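Local atomic coordinates of indole-3-acetic acid-amido synthetase GH3.15 (Arabidopsis thaliana, PDB entry 6E1Q), a protein that conjugates glutamine, and possibly cysteine, to the auxin precursor indole-3-butyric acid in an ATP-dependent reaction. Residues Asp19-Val24 and Asn417-Phe422; Met333-Asn338 and Thr349-Met354; Pro475-Ile480 and Pro527-Val532; Val499-Cys504 and Leu579-Pro584. All coordinates share one frame; numbering follows the deposited sequence.

Contact 1 (Asp19-Val24 and Asn417-Phe422); sequences DLTTNV and NNAPHF
Thr-21 and Thr-22, near the end of helix 10-22, dock on the tight beta-hairpin link between strands 404-416 and 419-427, where Asn-417 and Asn-418 form the turn. The backbone of these two residues is close to that of a type II' turn. Each asparagine sends its amide nitrogen to the helix end. Asn-417 ND2 donates to Thr-21 OG1 at 3.0 Å, with the hydroxyl almost exactly in the amide plane, and it also binds the carboxylate of Glu-18. The chi1 of Thr-21 (54°) sets OG1 between the backbone N and the carbonyl carbon, and this buried hydroxyl is bonded both to Asn-417 of the turn and back into its own helix, at Leu-17 O. Asn-418 contributes two bonds to carbonyls of the helix end: its N reaches Thr-21 O at 2.9 Å, and its ND2 reaches Thr-22 O at 2.8 Å, nearly straight (173°) and on a lone pair in the carbonyl plane. Next to these bonds the strand begins with Ala-419, its CB 3.8 Å from Thr-21 CB. Val-24, from helix 24-38, adds an apolar contact, its CG2 lying 3.9 Å from Ala-419 CB.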
loop_
_atom_site.group_PDB
_atom_site.type_symbol
_atom_site.label_atom_id
_atom_site.label_comp_id
_atom_site.label_asym_id
_atom_site.label_seq_id
_atom_site.Cartn_x
_atom_site.Cartn_y
_atom_site.Cartn_z
ATOM N N ASP A 19 -15.610 18.302 14.790
ATOM C CA ASP A 19 -15.049 19.646 14.640
ATOM C C ASP A 19 -14.105 19.731 13.448
ATOM O O ASP A 19 -14.214 20.647 12.622
ATOM C CB ASP A 19 -14.298 20.063 15.910
ATOM C CG ASP A 19 -15.194 20.142 17.129
ATOM O OD1 ASP A 19 -16.434 20.039 16.981
ATOM O OD2 ASP A 19 -14.646 20.288 18.245
ATOM N N LEU A 20 -13.158 18.782 13.356
ATOM C CA LEU A 20 -12.122 18.831 12.326
ATOM C C LEU A 20 -12.700 18.749 10.921
ATOM O O LEU A 20 -12.140 19.335 9.995
ATOM C CB LEU A 20 -11.116 17.696 12.521
ATOM C CG LEU A 20 -10.204 17.814 13.744
ATOM C CD1 LEU A 20 -9.366 16.539 13.929
ATOM C CD2 LEU A 20 -9.299 19.025 13.636
ATOM N N THR A 21 -13.795 18.017 10.730
ATOM C CA THR A 21 -14.402 17.883 9.408
ATOM C C THR A 21 -15.513 18.899 9.164
ATOM O O THR A 21 -16.131 18.883 8.092
ATOM C CB THR A 21 -14.930 16.463 9.227
ATOM O OG1 THR A 21 -15.804 16.136 10.316
ATOM C CG2 THR A 21 -13.758 15.475 9.214
ATOM N N THR A 22 -15.778 19.785 10.126
ATOM C CA THR A 22 -16.786 20.830 9.971
ATOM C C THR A 22 -16.163 22.188 9.667
ATOM O O THR A 22 -16.616 22.893 8.768
ATOM C CB THR A 22 -17.658 20.910 11.237
ATOM O OG1 THR A 22 -18.351 19.665 11.401
ATOM C CG2 THR A 22 -18.687 22.079 11.168
ATOM N N ASN A 23 -15.110 22.555 10.385
ATOM C CA ASN A 23 -14.461 23.854 10.208
ATOM C C ASN A 23 -13.303 23.772 9.222
ATOM O O ASN A 23 -12.191 24.235 9.483
ATOM C CB ASN A 23 -14.004 24.376 11.559
ATOM C CG ASN A 23 -15.129 24.403 12.549
ATOM O OD1 ASN A 23 -16.174 24.974 12.270
ATOM N ND2 ASN A 23 -14.939 23.772 13.703
ATOM N N VAL A 24 -13.589 23.202 8.053
ATOM C CA VAL A 24 -12.521 22.826 7.131
ATOM C C VAL A 24 -11.836 24.066 6.563
ATOM O O VAL A 24 -10.606 24.168 6.567
ATOM C CB VAL A 24 -13.087 21.908 6.031
ATOM C CG1 VAL A 24 -11.975 21.398 5.106
ATOM C CG2 VAL A 24 -13.858 20.727 6.672
ATOM N N ASN A 417 -19.509 15.832 6.659
ATOM C CA ASN A 417 -19.745 17.213 7.077
ATOM C C ASN A 417 -19.291 18.173 5.972
ATOM O O ASN A 417 -19.840 18.136 4.868
ATOM C CB ASN A 417 -19.052 17.491 8.409
ATOM C CG ASN A 417 -19.625 16.653 9.535
ATOM O OD1 ASN A 417 -20.839 16.499 9.641
ATOM N ND2 ASN A 417 -18.754 16.074 10.358
ATOM N N ASN A 418 -18.298 19.026 6.226
ATOM C CA ASN A 418 -17.759 19.892 5.181
ATOM C C ASN A 418 -16.452 19.388 4.581
ATOM O O ASN A 418 -15.845 20.091 3.774
ATOM C CB ASN A 418 -17.563 21.320 5.692
ATOM C CG ASN A 418 -18.875 21.994 6.046
ATOM O OD1 ASN A 418 -19.870 21.831 5.347
ATOM N ND2 ASN A 418 -18.876 22.768 7.119
ATOM N N ALA A 419 -15.986 18.209 4.969
ATOM C CA ALA A 419 -14.718 17.721 4.458
ATOM C C ALA A 419 -14.956 16.804 3.263
ATOM O O ALA A 419 -15.625 15.768 3.414
ATOM C CB ALA A 419 -13.958 16.980 5.559
ATOM N N PRO A 420 -14.422 17.117 2.084
ATOM C CA PRO A 420 -14.544 16.201 0.941
ATOM C C PRO A 420 -13.926 14.835 1.208
ATOM O O PRO A 420 -12.874 14.710 1.850
ATOM C CB PRO A 420 -13.781 16.924 -0.176
ATOM C CG PRO A 420 -13.691 18.347 0.255
ATOM C CD PRO A 420 -13.669 18.340 1.746
ATOM N N HIS A 421 -14.575 13.802 0.679
ATOM C CA HIS A 421 -13.994 12.474 0.696
ATOM C C HIS A 421 -13.809 11.987 -0.737
ATOM O O HIS A 421 -14.518 12.411 -1.661
ATOM C CB HIS A 421 -14.809 11.470 1.549
ATOM C CG HIS A 421 -16.262 11.343 1.186
ATOM N ND1 HIS A 421 -16.695 10.716 0.036
ATOM C CD2 HIS A 421 -17.383 11.665 1.881
ATOM C CE1 HIS A 421 -18.016 10.699 0.015
ATOM N NE2 HIS A 421 -18.460 11.268 1.123
ATOM N N PHE A 422 -12.814 11.124 -0.913
ATOM C CA PHE A 422 -12.309 10.748 -2.220
ATOM C C PHE A 422 -12.109 9.251 -2.291
ATOM O O PHE A 422 -11.725 8.616 -1.306
ATOM C CB PHE A 422 -10.940 11.364 -2.533
ATOM C CG PHE A 422 -10.899 12.862 -2.484
ATOM C CD1 PHE A 422 -10.785 13.529 -1.273
ATOM C CD2 PHE A 422 -10.882 13.603 -3.661
ATOM C CE1 PHE A 422 -10.720 14.913 -1.237
ATOM C CE2 PHE A 422 -10.810 14.985 -3.632
ATOM C CZ PHE A 422 -10.739 15.641 -2.426
#

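Contact 2 (Met333-Asn338 and Thr349-Met354); sequences MGVNFN and TIIPCM
Val-335 and Thr-349 form a hydrogen-bonded antiparallel pair in a beta ladder; on its other side strand 332-335 carries a classic beta bulge, Met-333 and Gly-334 both facing Tyr-326 of strand 321-327. The ladder is fixed by Thr-349 N to Val-335 O at 2.8 Å, by the return bond from Val-335 N to Thr-349 O, and by Ile-351 N to Met-333 O at 2.9 Å. Gly-334 is the hollow in this surface. Its CA lies 4.1 Å from Ile-350 CA, and a beta carbon at this position would come within 2.9 Å of Thr-349 O.

The bumps stand on the side of Val-335 and Thr-349. Ile-351 pushes its terminal CD1 between two neighbours, 3.8 Å from Val-335 CG2 and 4.1 Å from Phe-337 CE2. The phenyl ring receives both partners at its rim, near its plane: CD1 of Ile-351, and the Thr-349 side chain, which crosses it at about a right angle with OG1 3.4 Å from Phe-337 CD2. Thr-349 CG2 lies anti to the backbone N, on the Phe-337 CE2 side. An alanine in place of Phe-337 would probably leave Thr-349 CG2 and Ile-351 CD1 facing a gap and Tyr-416 without its stacking partner. Helix 112-132 covers this face with Phe-121, Tyr-125 and Leu-128. Val-335 also lies close to Phe-332, a substrate-binding residue, so the packing probably backs the acyl-acid pocket. Near the backbone of Phe-337 a water joins the segments, accepting from Phe-337 N at 2.9 Å and bonded to Thr-349 OG1.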
loop_
_atom_site.group_PDB
_atom_site.type_symbol
_atom_site.label_atom_id
_atom_site.label_comp_id
_atom_site.label_asym_id
_atom_site.label_seq_id
_atom_site.Cartn_x
_atom_site.Cartn_y
_atom_site.Cartn_z
ATOM N N MET A 333 -3.009 11.920 5.065
ATOM C CA MET A 333 -3.971 12.761 4.360
ATOM C C MET A 333 -5.427 12.515 4.713
ATOM O O MET A 333 -6.177 13.485 4.876
ATOM C CB MET A 333 -3.780 12.608 2.858
ATOM C CG MET A 333 -2.621 13.443 2.367
ATOM S SD MET A 333 -2.215 13.202 0.650
ATOM C CE MET A 333 -1.311 11.650 0.720
ATOM N N GLY A 334 -5.870 11.262 4.826
ATOM C CA GLY A 334 -7.289 11.023 5.006
ATOM C C GLY A 334 -7.558 9.771 5.803
ATOM O O GLY A 334 -6.690 8.907 5.948
ATOM N N VAL A 335 -8.789 9.673 6.308
ATOM C CA VAL A 335 -9.235 8.462 6.982
ATOM C C VAL A 335 -10.603 8.054 6.459
ATOM O O VAL A 335 -11.354 8.855 5.894
ATOM C CB VAL A 335 -9.282 8.613 8.519
ATOM C CG1 VAL A 335 -7.870 8.625 9.082
ATOM C CG2 VAL A 335 -10.066 9.855 8.922
ATOM N N ASN A 336 -10.931 6.790 6.684
ATOM C CA ASN A 336 -12.199 6.222 6.238
ATOM C C ASN A 336 -13.198 6.358 7.379
ATOM O O ASN A 336 -13.070 5.696 8.410
ATOM C CB ASN A 336 -11.969 4.776 5.800
ATOM C CG ASN A 336 -13.217 4.080 5.253
ATOM O OD1 ASN A 336 -13.140 2.891 4.902
ATOM N ND2 ASN A 336 -14.343 4.752 5.225
ATOM N N PHE A 337 -14.190 7.218 7.207
ATOM C CA PHE A 337 -15.181 7.332 8.261
ATOM C C PHE A 337 -16.215 6.215 8.245
ATOM O O PHE A 337 -17.095 6.208 9.112
ATOM C CB PHE A 337 -15.863 8.687 8.176
ATOM C CG PHE A 337 -15.118 9.755 8.906
ATOM C CD1 PHE A 337 -15.344 9.956 10.262
ATOM C CD2 PHE A 337 -14.191 10.550 8.254
ATOM C CE1 PHE A 337 -14.666 10.930 10.956
ATOM C CE2 PHE A 337 -13.498 11.536 8.955
ATOM C CZ PHE A 337 -13.738 11.721 10.306
ATOM N N ASN A 338 -16.126 5.261 7.316
ATOM C CA ASN A 338 -17.029 4.109 7.276
ATOM C C ASN A 338 -16.207 2.841 7.092
ATOM O O ASN A 338 -16.253 2.200 6.036
ATOM C CB ASN A 338 -18.069 4.254 6.165
ATOM C CG ASN A 338 -19.108 3.148 6.202
ATOM O OD1 ASN A 338 -19.218 2.428 7.193
ATOM N ND2 ASN A 338 -19.876 3.013 5.127
ATOM N N THR A 349 -11.815 10.596 3.780
ATOM C CA THR A 349 -12.081 11.986 4.086
ATOM C C THR A 349 -10.759 12.667 4.421
ATOM O O THR A 349 -10.022 12.190 5.283
ATOM C CB THR A 349 -13.032 12.070 5.273
ATOM O OG1 THR A 349 -14.254 11.382 4.968
ATOM C CG2 THR A 349 -13.331 13.524 5.616
ATOM N N ILE A 350 -10.458 13.775 3.741
ATOM C CA ILE A 350 -9.227 14.516 4.007
ATOM C C ILE A 350 -9.327 15.205 5.358
ATOM O O ILE A 350 -10.361 15.786 5.705
ATOM C CB ILE A 350 -8.957 15.529 2.881
ATOM C CG1 ILE A 350 -8.816 14.807 1.539
ATOM C CG2 ILE A 350 -7.715 16.334 3.164
ATOM C CD1 ILE A 350 -7.700 13.775 1.517
ATOM N N ILE A 351 -8.262 15.121 6.153
ATOM C CA ILE A 351 -8.260 15.665 7.506
ATOM C C ILE A 351 -7.547 17.020 7.475
ATOM O O ILE A 351 -6.321 17.056 7.280
ATOM C CB ILE A 351 -7.609 14.700 8.502
ATOM C CG1 ILE A 351 -8.417 13.401 8.524
ATOM C CG2 ILE A 351 -7.586 15.309 9.892
ATOM C CD1 ILE A 351 -9.915 13.613 8.930
ATOM N N PRO A 352 -8.261 18.133 7.699
ATOM C CA PRO A 352 -7.716 19.465 7.382
ATOM C C PRO A 352 -6.529 19.908 8.219
ATOM O O PRO A 352 -5.884 20.899 7.854
ATOM C CB PRO A 352 -8.903 20.406 7.659
ATOM C CG PRO A 352 -10.082 19.560 7.701
ATOM C CD PRO A 352 -9.675 18.194 8.101
ATOM N N CYS A 353 -6.264 19.295 9.360
ATOM C CA CYS A 353 -5.169 19.801 10.175
ATOM C C CYS A 353 -3.832 19.160 9.834
ATOM O O CYS A 353 -2.807 19.575 10.385
ATOM C CB CYS A 353 -5.473 19.599 11.662
ATOM S SG CYS A 353 -5.666 17.890 12.067
ATOM N N MET A 354 -3.811 18.168 8.937
ATOM C CA MET A 354 -2.590 17.414 8.659
ATOM C C MET A 354 -1.695 18.083 7.622
ATOM O O MET A 354 -0.577 17.613 7.394
ATOM C CB MET A 354 -2.940 15.998 8.197
ATOM C CG MET A 354 -3.832 15.260 9.187
ATOM S SD MET A 354 -3.088 15.198 10.846
ATOM C CE MET A 354 -1.683 14.135 10.499
HETATM O O HOH W 1 -14.683 8.459 4.605
#

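Contact 3 (Pro475-Ile480 and Pro527-Val532); sequences PGHYVI and PLEIKV
His-477 and Glu-529 meet through a histidine-carboxylate hydrogen bond, NE2 to OE1 at 2.8 Å. The N-H is fairly straight (161°), the acceptor is met nearly along its C-O bond, and ring and carboxylate are only 17° from coplanar. Glu-529 reaches the ring extended, CG anti to the backbone N. Val-479 CG1 presses tightly on Lys-531 CD at 3.5 Å. Replacing His-477 with a leucine would probably leave Glu-529 OE1 without this donor and its carboxylate freer to turn.

What positions the pair is the parallel ladder: Glu-529 N binds Tyr-478 O, Ile-480 N binds Glu-529 O at 2.8 Å, and Lys-531 N binds Ile-480 O. On the sheet face of Ile-480 and Ile-530, Leu-528 CD2 lies 4.1 Å from Ile-480 CG1. Further out, Glu-529 OE2 has a like charge nearby in Glu-577, which may raise its proton affinity, while Lys-531 NZ has its salt bridge with Glu-571 and a long one with Glu-529.

The axes of 477-480 and 529-532 come within 4.7 Å, their directions 24° apart. Both are central in the four-stranded C-terminal sheet, between 461-470 and 574-579; helices 497-510 and 513-522 form their beta-alpha-beta crossover, and the first packs on Ile-530.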
loop_
_atom_site.group_PDB
_atom_site.type_symbol
_atom_site.label_atom_id
_atom_site.label_comp_id
_atom_site.label_asym_id
_atom_site.label_seq_id
_atom_site.Cartn_x
_atom_site.Cartn_y
_atom_site.Cartn_z
ATOM N N PRO A 475 4.132 -6.682 -36.160
ATOM C CA PRO A 475 3.442 -5.614 -35.462
ATOM C C PRO A 475 3.548 -5.944 -33.953
ATOM O O PRO A 475 3.491 -7.099 -33.573
ATOM C CB PRO A 475 2.028 -5.729 -35.984
ATOM C CG PRO A 475 1.870 -7.167 -36.359
ATOM C CD PRO A 475 3.169 -7.856 -36.147
ATOM N N GLY A 476 3.748 -4.934 -33.128
ATOM C CA GLY A 476 3.856 -5.096 -31.697
ATOM C C GLY A 476 2.519 -5.424 -31.063
ATOM O O GLY A 476 1.453 -5.122 -31.602
ATOM N N HIS A 477 2.574 -6.072 -29.898
ATOM C CA HIS A 477 1.349 -6.384 -29.167
ATOM C C HIS A 477 1.647 -6.540 -27.679
ATOM O O HIS A 477 2.793 -6.725 -27.264
ATOM C CB HIS A 477 0.663 -7.635 -29.723
ATOM C CG HIS A 477 1.353 -8.916 -29.374
ATOM N ND1 HIS A 477 2.487 -9.354 -30.025
ATOM C CD2 HIS A 477 1.067 -9.856 -28.442
ATOM C CE1 HIS A 477 2.864 -10.514 -29.515
ATOM N NE2 HIS A 477 2.022 -10.838 -28.550
ATOM N N TYR A 478 0.589 -6.437 -26.881
ATOM C CA TYR A 478 0.690 -6.612 -25.443
ATOM C C TYR A 478 0.712 -8.088 -25.084
ATOM O O TYR A 478 0.000 -8.903 -25.678
ATOM C CB TYR A 478 -0.485 -5.959 -24.723
ATOM C CG TYR A 478 -0.553 -4.455 -24.794
ATOM C CD1 TYR A 478 0.433 -3.712 -25.422
ATOM C CD2 TYR A 478 -1.622 -3.776 -24.221
ATOM C CE1 TYR A 478 0.351 -2.331 -25.476
ATOM C CE2 TYR A 478 -1.704 -2.408 -24.262
ATOM C CZ TYR A 478 -0.724 -1.688 -24.894
ATOM O OH TYR A 478 -0.821 -0.320 -24.941
ATOM N N VAL A 479 1.520 -8.416 -24.081
ATOM C CA VAL A 479 1.548 -9.725 -23.445
ATOM C C VAL A 479 1.120 -9.543 -21.991
ATOM O O VAL A 479 1.766 -8.791 -21.248
ATOM C CB VAL A 479 2.952 -10.350 -23.512
ATOM C CG1 VAL A 479 3.002 -11.605 -22.667
ATOM C CG2 VAL A 479 3.346 -10.652 -24.949
ATOM N N ILE A 480 0.057 -10.237 -21.578
ATOM C CA ILE A 480 -0.363 -10.270 -20.175
ATOM C C ILE A 480 -0.094 -11.659 -19.597
ATOM O O ILE A 480 -0.584 -12.666 -20.122
ATOM C CB ILE A 480 -1.842 -9.886 -20.012
ATOM C CG1 ILE A 480 -2.224 -8.791 -21.004
ATOM C CG2 ILE A 480 -2.116 -9.446 -18.579
ATOM C CD1 ILE A 480 -1.631 -7.435 -20.695
ATOM N N PRO A 527 -2.683 -8.518 -32.055
ATOM C CA PRO A 527 -3.687 -9.069 -31.135
ATOM C C PRO A 527 -3.115 -9.302 -29.743
ATOM O O PRO A 527 -2.047 -9.895 -29.587
ATOM C CB PRO A 527 -4.096 -10.389 -31.803
ATOM C CG PRO A 527 -3.513 -10.326 -33.214
ATOM C CD PRO A 527 -2.295 -9.483 -33.094
ATOM N N LEU A 528 -3.849 -8.854 -28.728
ATOM C CA LEU A 528 -3.393 -9.041 -27.359
ATOM C C LEU A 528 -3.249 -10.521 -27.047
ATOM O O LEU A 528 -4.016 -11.363 -27.524
ATOM C CB LEU A 528 -4.353 -8.394 -26.367
ATOM C CG LEU A 528 -3.960 -8.463 -24.884
ATOM C CD1 LEU A 528 -4.244 -7.148 -24.192
ATOM C CD2 LEU A 528 -4.701 -9.601 -24.182
ATOM N N GLU A 529 -2.250 -10.826 -26.226
ATOM C CA GLU A 529 -1.888 -12.191 -25.885
ATOM C C GLU A 529 -1.908 -12.356 -24.378
ATOM O O GLU A 529 -1.349 -11.530 -23.655
ATOM C CB GLU A 529 -0.498 -12.525 -26.426
ATOM C CG GLU A 529 0.017 -13.891 -26.044
ATOM C CD GLU A 529 1.290 -14.255 -26.812
ATOM O OE1 GLU A 529 1.882 -13.360 -27.459
ATOM O OE2 GLU A 529 1.691 -15.436 -26.770
ATOM N N ILE A 530 -2.536 -13.427 -23.906
ATOM C CA ILE A 530 -2.465 -13.819 -22.508
ATOM C C ILE A 530 -1.666 -15.106 -22.434
ATOM O O ILE A 530 -1.975 -16.082 -23.138
ATOM C CB ILE A 530 -3.854 -13.992 -21.869
ATOM C CG1 ILE A 530 -4.573 -12.646 -21.776
ATOM C CG2 ILE A 530 -3.718 -14.639 -20.482
ATOM C CD1 ILE A 530 -6.009 -12.744 -21.264
ATOM N N LYS A 531 -0.627 -15.100 -21.600
ATOM C CA LYS A 531 0.180 -16.280 -21.331
ATOM C C LYS A 531 -0.096 -16.722 -19.901
ATOM O O LYS A 531 0.037 -15.929 -18.961
ATOM C CB LYS A 531 1.667 -15.999 -21.552
ATOM C CG LYS A 531 2.018 -15.589 -22.999
ATOM C CD LYS A 531 3.443 -15.034 -23.129
ATOM C CE LYS A 531 4.183 -15.652 -24.296
ATOM N NZ LYS A 531 4.951 -14.677 -25.112
ATOM N N VAL A 532 -0.538 -17.963 -19.745
ATOM C CA VAL A 532 -0.766 -18.525 -18.421
ATOM C C VAL A 532 0.552 -19.069 -17.884
ATOM O O VAL A 532 1.231 -19.854 -18.553
ATOM C CB VAL A 532 -1.844 -19.615 -18.480
ATOM C CG1 VAL A 532 -1.991 -20.297 -17.137
ATOM C CG2 VAL A 532 -3.164 -18.990 -18.909
#

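Contact 4 (Val499-Cys504 and Leu579-Pro584); sequences VMEECC and LSRKIP
Glu-501 and Arg-581 are paired by a salt bridge whose hydrogen bond is weak: Arg-581 NE stands 3.3 Å from Glu-501 OE2. The carboxylate oxygen approaches the edge of the guanidinium, near its plane, yet the two flat groups are turned 83° apart, so a two-pronged match of both oxygens with both nitrogens does not form. OE2 has a second donor, a water at 2.8 Å, which in turn accepts from Leu-579 N at 3.1 Å and thereby ties the helix side chain to the backbone at the end of strand 574-579. A face of the guanidinium is covered by Leu-579 CB, toward its rim.

The main-chain oxygen of the same glutamate is used as well. A second water donates to Glu-501 O at 2.6 Å and accepts from Arg-581 N at 2.8 Å. Helix 497-510 packs on the C-terminal mixed sheet, Met-500 and Cys-504 touching Ile-530, and the chain leaving edge strand 574-579 follows the helix surface. Ser-580 N bonds to Leu-528 O of the sheet, and Ser-580 OG has Glu-508 as a helix partner. Between these polar links Cys-504 presses its CB against Ser-580 CB at 3.7 Å.

Glu-502 turns its chain at chi2 (70°), which swings CD off the extended path. Its carboxylate forms a salt bridge with Lys-582, whose NZ is 3.0 Å from both Glu-502 OE1 and OE2, the bond to OE1 using its syn lone pair; the same lysine makes a cation-pi contact with Phe-505.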
loop_
_atom_site.group_PDB
_atom_site.type_symbol
_atom_site.label_atom_id
_atom_site.label_comp_id
_atom_site.label_asym_id
_atom_site.label_seq_id
_atom_site.Cartn_x
_atom_site.Cartn_y
_atom_site.Cartn_z
ATOM N N VAL A 499 -12.781 -19.806 -23.751
ATOM C CA VAL A 499 -12.905 -18.793 -22.710
ATOM C C VAL A 499 -11.628 -17.946 -22.616
ATOM O O VAL A 499 -11.706 -16.718 -22.500
ATOM C CB VAL A 499 -13.303 -19.443 -21.370
ATOM C CG1 VAL A 499 -12.212 -20.337 -20.851
ATOM C CG2 VAL A 499 -13.651 -18.367 -20.351
ATOM N N MET A 500 -10.436 -18.562 -22.708
ATOM C CA MET A 500 -9.191 -17.781 -22.660
ATOM C C MET A 500 -9.126 -16.776 -23.797
ATOM O O MET A 500 -8.702 -15.633 -23.599
ATOM C CB MET A 500 -7.953 -18.699 -22.697
ATOM C CG MET A 500 -7.665 -19.408 -21.380
ATOM S SD MET A 500 -7.842 -18.271 -19.975
ATOM C CE MET A 500 -6.447 -17.162 -20.232
ATOM N N GLU A 501 -9.560 -17.180 -24.991
ATOM C CA GLU A 501 -9.530 -16.263 -26.122
ATOM C C GLU A 501 -10.513 -15.114 -25.920
ATOM O O GLU A 501 -10.232 -13.971 -26.307
ATOM C CB GLU A 501 -9.817 -17.030 -27.414
ATOM C CG GLU A 501 -8.655 -17.946 -27.830
ATOM C CD GLU A 501 -8.903 -18.701 -29.144
ATOM O OE1 GLU A 501 -10.055 -19.113 -29.420
ATOM O OE2 GLU A 501 -7.927 -18.887 -29.904
ATOM N N GLU A 502 -11.670 -15.394 -25.313
ATOM C CA GLU A 502 -12.597 -14.308 -25.003
ATOM C C GLU A 502 -12.039 -13.409 -23.907
ATOM O O GLU A 502 -12.292 -12.197 -23.923
ATOM C CB GLU A 502 -13.970 -14.871 -24.624
ATOM C CG GLU A 502 -15.086 -13.819 -24.460
ATOM C CD GLU A 502 -15.512 -13.168 -25.772
ATOM O OE1 GLU A 502 -15.016 -13.598 -26.836
ATOM O OE2 GLU A 502 -16.356 -12.230 -25.742
ATOM N N CYS A 503 -11.260 -13.972 -22.967
ATOM C CA CYS A 503 -10.571 -13.137 -21.981
ATOM C C CYS A 503 -9.643 -12.144 -22.671
ATOM O O CYS A 503 -9.616 -10.955 -22.329
ATOM C CB CYS A 503 -9.768 -14.000 -20.998
ATOM S SG CYS A 503 -10.817 -14.834 -19.799
ATOM N N CYS A 504 -8.858 -12.627 -23.640
ATOM C CA CYS A 504 -7.966 -11.744 -24.381
ATOM C C CYS A 504 -8.734 -10.575 -24.971
ATOM O O CYS A 504 -8.341 -9.411 -24.819
ATOM C CB CYS A 504 -7.263 -12.518 -25.493
ATOM S SG CYS A 504 -6.052 -13.689 -24.940
ATOM N N LEU A 579 -4.370 -15.826 -27.893
ATOM C CA LEU A 579 -4.488 -14.550 -28.572
ATOM C C LEU A 579 -5.955 -14.178 -28.697
ATOM O O LEU A 579 -6.824 -15.051 -28.832
ATOM C CB LEU A 579 -3.859 -14.598 -29.965
ATOM C CG LEU A 579 -2.367 -14.907 -30.026
ATOM C CD1 LEU A 579 -1.965 -15.337 -31.445
ATOM C CD2 LEU A 579 -1.593 -13.694 -29.595
ATOM N N SER A 580 -6.229 -12.877 -28.665
ATOM C CA SER A 580 -7.570 -12.413 -28.988
ATOM C C SER A 580 -7.899 -12.800 -30.423
ATOM O O SER A 580 -7.072 -12.646 -31.321
ATOM C CB SER A 580 -7.668 -10.899 -28.807
ATOM O OG SER A 580 -8.900 -10.395 -29.308
ATOM N N ARG A 581 -9.102 -13.323 -30.638
ATOM C CA ARG A 581 -9.537 -13.673 -31.984
ATOM C C ARG A 581 -10.505 -12.658 -32.564
ATOM O O ARG A 581 -10.955 -12.827 -33.695
ATOM C CB ARG A 581 -10.170 -15.071 -31.997
ATOM C CG ARG A 581 -9.166 -16.211 -31.876
ATOM C CD ARG A 581 -7.814 -15.824 -32.468
ATOM N NE ARG A 581 -6.809 -16.873 -32.306
ATOM C CZ ARG A 581 -5.550 -16.775 -32.727
ATOM N NH1 ARG A 581 -5.139 -15.670 -33.335
ATOM N NH2 ARG A 581 -4.703 -17.779 -32.541
ATOM N N LYS A 582 -10.837 -11.609 -31.824
ATOM C CA LYS A 582 -11.759 -10.599 -32.313
ATOM C C LYS A 582 -11.093 -9.238 -32.198
ATOM O O LYS A 582 -10.272 -9.004 -31.307
ATOM C CB LYS A 582 -13.088 -10.624 -31.531
ATOM C CG LYS A 582 -13.894 -11.917 -31.711
ATOM C CD LYS A 582 -14.581 -12.337 -30.414
ATOM C CE LYS A 582 -15.788 -11.472 -30.092
ATOM N NZ LYS A 582 -16.240 -11.628 -28.665
ATOM N N ILE A 583 -11.431 -8.351 -33.123
ATOM C CA ILE A 583 -10.884 -6.998 -33.101
ATOM C C ILE A 583 -11.780 -6.132 -32.225
ATOM O O ILE A 583 -13.012 -6.194 -32.358
ATOM C CB ILE A 583 -10.738 -6.439 -34.526
ATOM C CG1 ILE A 583 -9.805 -7.332 -35.342
ATOM C CG2 ILE A 583 -10.201 -5.027 -34.512
ATOM C CD1 ILE A 583 -10.521 -8.268 -36.284
ATOM N N PRO A 584 -11.219 -5.333 -31.315
ATOM C CA PRO A 584 -12.053 -4.481 -30.458
ATOM C C PRO A 584 -12.702 -3.357 -31.250
ATOM O O PRO A 584 -12.242 -2.961 -32.321
ATOM C CB PRO A 584 -11.064 -3.937 -29.421
ATOM C CG PRO A 584 -9.728 -4.030 -30.078
ATOM C CD PRO A 584 -9.784 -5.223 -30.986
HETATM O O HOH W 2 -11.153 -13.585 -28.759
HETATM O O HOH W 3 -5.276 -18.586 -29.003
#

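From the N terminus, helix 10-22 opens contact 1, which closes at 417-422 after nearly 400 residues. Contact 2 opens and closes within that span, as a short loop of ten residues between 333-338 and 349-354. The two touch, their centres 8 Å apart, because strands 348-350 and 419-427 are neighbours, so the first helices and the central-domain strands are tied to the substrate-site strands. Contacts 3 and 4 follow in series in the C-terminal domain, with nearest atoms at least about 27 Å from the first two. There the segments alternate: 475-480, 499-504, 527-532, 579-584. The crossed loops bring helix 497-510 against the sheet, contacts 3 and 4 having centres 10 Å apart.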